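Local coordinates for protein HTH-type transcriptional regulator Rv1985c/MT2039 (Mycobacterium tuberculosis, PDB 3ISP) that binds DNA as a homodimeric LysR-type transcriptional regulator, probably activating expression of the exporter LysE and repressing its own, at residues L160-Y165 with D263-W268. Residues are numbered along the deposited sequence; the frame is centred on the assembly and turned at random.
Sequences LGEMRY and DVPLYW
Arg164 and Asp263 form a salt bridge between two antiparallel strands, with NE of Arg164 2.9 Å from OD1 of Asp263. The bond meets the syn side of the carboxylate, though 25° out of its plane, and weak bonds from NH2 to both Asp263 oxygens add to the grip. The two groups are turned 60° against each other, so this is not a flat, paired bridge. CG of Arg164 lies anti to the backbone N (chi1 178°), and a bend at chi3 brings NE round to the acid. Glu162 comes in from the other side, its OE1 against CB of Asp263 and 4.2 Å from Asp263 OD1; the arginine probably eases this meeting of like charges.

Met163 and Val264 are bonded through their backbones in both directions, Met163 N to Val264 O at 2.9 Å and Val264 N to Met163 O at 3.0 Å. Next to them Glu162 and Pro265 form a non-hydrogen-bonded pair, their side chains alongside each other. Beyond that the ladder becomes irregular: Leu266 N gives to Gly161 O, but Leu266 O receives Leu160 N, in a longer bond, instead of Gly161 N.

On the Met163 face, CG2 of Val264 packs against the CD2–CE2 side of the Tyr165 ring, whose hydroxyl bonds to Asp104. Leu160 CD1 rests on CB of Trp268 (3.7 Å), beside helix 276-288.

Strands 155-169 and 255-271 run side by side in the mixed sheet of the LysR substrate-binding domain, which has the periplasmic-binding-protein fold; two long strands crossing between its subdomains are characteristic of that fold.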
loop_
_atom_site.group_PDB
_atom_site.type_symbol
_atom_site.label_atom_id
_atom_site.label_comp_id
_atom_site.label_asym_id
_atom_site.label_seq_id
_atom_site.Cartn_x
_atom_site.Cartn_y
_atom_site.Cartn_z
ATOM N N LEU A 160 26.310 1.583 -17.084
ATOM C CA LEU A 160 26.275 0.687 -18.227
ATOM C C LEU A 160 26.201 1.476 -19.525
ATOM O O LEU A 160 26.556 0.962 -20.582
ATOM C CB LEU A 160 25.070 -0.232 -18.114
ATOM C CG LEU A 160 25.159 -1.316 -17.046
ATOM C CD1 LEU A 160 23.778 -1.902 -16.843
ATOM C CD2 LEU A 160 26.133 -2.393 -17.461
ATOM N N GLY A 161 25.764 2.734 -19.414
ATOM C CA GLY A 161 25.438 3.574 -20.551
ATOM C C GLY A 161 24.014 4.100 -20.438
ATOM O O GLY A 161 23.364 3.948 -19.420
ATOM N N GLU A 162 23.515 4.729 -21.489
ATOM C CA GLU A 162 22.112 5.141 -21.505
ATOM C C GLU A 162 21.335 4.461 -22.633
ATOM O O GLU A 162 21.891 4.176 -23.702
ATOM C CB GLU A 162 22.004 6.658 -21.617
ATOM C CG GLU A 162 22.771 7.388 -20.548
ATOM C CD GLU A 162 22.695 8.891 -20.713
ATOM O OE1 GLU A 162 22.287 9.349 -21.814
ATOM O OE2 GLU A 162 23.051 9.604 -19.740
ATOM N N MET A 163 20.060 4.179 -22.367
ATOM C CA MET A 163 19.146 3.603 -23.365
ATOM C C MET A 163 18.330 4.749 -23.952
ATOM O O MET A 163 17.823 5.584 -23.209
ATOM C CB MET A 163 18.234 2.545 -22.708
ATOM C CG MET A 163 17.084 2.014 -23.573
ATOM S SD MET A 163 16.330 0.492 -22.940
ATOM C CE MET A 163 16.202 0.921 -21.222
ATOM N N ARG A 164 18.232 4.829 -25.272
ATOM C CA ARG A 164 17.413 5.887 -25.865
ATOM C C ARG A 164 15.981 5.436 -26.153
ATOM O O ARG A 164 15.755 4.329 -26.648
ATOM C CB ARG A 164 18.036 6.448 -27.141
ATOM C CG ARG A 164 17.160 7.504 -27.781
ATOM C CD ARG A 164 17.947 8.434 -28.677
ATOM N NE ARG A 164 19.029 9.086 -27.961
ATOM C CZ ARG A 164 20.136 9.535 -28.537
ATOM N NH1 ARG A 164 20.306 9.397 -29.839
ATOM N NH2 ARG A 164 21.080 10.107 -27.804
ATOM N N TYR A 165 15.023 6.305 -25.847
ATOM C CA TYR A 165 13.609 6.023 -26.079
ATOM C C TYR A 165 12.994 6.968 -27.115
ATOM O O TYR A 165 12.980 8.184 -26.913
ATOM C CB TYR A 165 12.830 6.137 -24.769
ATOM C CG TYR A 165 13.019 4.970 -23.835
ATOM C CD1 TYR A 165 12.171 3.880 -23.886
ATOM C CD2 TYR A 165 14.038 4.968 -22.891
ATOM C CE1 TYR A 165 12.331 2.816 -23.038
ATOM C CE2 TYR A 165 14.208 3.901 -22.039
ATOM C CZ TYR A 165 13.355 2.826 -22.117
ATOM O OH TYR A 165 13.516 1.749 -21.276
ATOM N N ASP A 263 16.904 9.967 -23.082
ATOM C CA ASP A 263 18.011 9.123 -22.679
ATOM C C ASP A 263 17.828 8.781 -21.213
ATOM O O ASP A 263 17.587 9.658 -20.372
ATOM C CB ASP A 263 19.357 9.799 -22.930
ATOM C CG ASP A 263 19.638 10.008 -24.404
ATOM O OD1 ASP A 263 19.725 9.010 -25.149
ATOM O OD2 ASP A 263 19.789 11.177 -24.820
ATOM N N VAL A 264 17.907 7.491 -20.921
ATOM C CA VAL A 264 17.760 7.012 -19.558
ATOM C C VAL A 264 19.025 6.271 -19.191
ATOM O O VAL A 264 19.331 5.241 -19.775
ATOM C CB VAL A 264 16.545 6.071 -19.428
ATOM C CG1 VAL A 264 16.079 5.983 -17.982
ATOM C CG2 VAL A 264 15.415 6.565 -20.307
ATOM N N PRO A 265 19.794 6.819 -18.247
ATOM C CA PRO A 265 20.976 6.110 -17.756
ATOM C C PRO A 265 20.574 4.785 -17.132
ATOM O O PRO A 265 19.644 4.745 -16.325
ATOM C CB PRO A 265 21.506 7.039 -16.663
ATOM C CG PRO A 265 20.985 8.369 -16.995
ATOM C CD PRO A 265 19.648 8.147 -17.627
ATOM N N LEU A 266 21.254 3.714 -17.518
ATOM C CA LEU A 266 21.161 2.449 -16.808
ATOM C C LEU A 266 22.390 2.237 -15.912
ATOM O O LEU A 266 23.442 2.859 -16.123
ATOM C CB LEU A 266 21.039 1.305 -17.793
ATOM C CG LEU A 266 19.744 1.279 -18.605
ATOM C CD1 LEU A 266 19.797 0.147 -19.608
ATOM C CD2 LEU A 266 18.544 1.138 -17.701
ATOM N N TYR A 267 22.240 1.366 -14.916
ATOM C CA TYR A 267 23.316 0.982 -14.014
ATOM C C TYR A 267 23.280 -0.515 -13.724
ATOM O O TYR A 267 22.214 -1.104 -13.654
ATOM C CB TYR A 267 23.189 1.763 -12.711
ATOM C CG TYR A 267 23.191 3.248 -12.936
ATOM C CD1 TYR A 267 24.377 3.971 -12.896
ATOM C CD2 TYR A 267 22.018 3.923 -13.217
ATOM C CE1 TYR A 267 24.395 5.322 -13.119
ATOM C CE2 TYR A 267 22.021 5.283 -13.437
ATOM C CZ TYR A 267 23.218 5.980 -13.390
ATOM O OH TYR A 267 23.233 7.337 -13.624
ATOM N N TRP A 268 24.437 -1.137 -13.562
ATOM C CA TRP A 268 24.469 -2.490 -13.037
ATOM C C TRP A 268 24.884 -2.437 -11.567
ATOM O O TRP A 268 26.036 -2.147 -11.253
ATOM C CB TRP A 268 25.401 -3.379 -13.864
ATOM C CG TRP A 268 25.824 -4.671 -13.194
ATOM C CD1 TRP A 268 27.006 -4.906 -12.556
ATOM C CD2 TRP A 268 25.077 -5.897 -13.103
ATOM N NE1 TRP A 268 27.040 -6.191 -12.069
ATOM C CE2 TRP A 268 25.870 -6.819 -12.400
ATOM C CE3 TRP A 268 23.822 -6.303 -13.555
ATOM C CZ2 TRP A 268 25.445 -8.116 -12.136
ATOM C CZ3 TRP A 268 23.407 -7.592 -13.294
ATOM C CH2 TRP A 268 24.207 -8.480 -12.589
#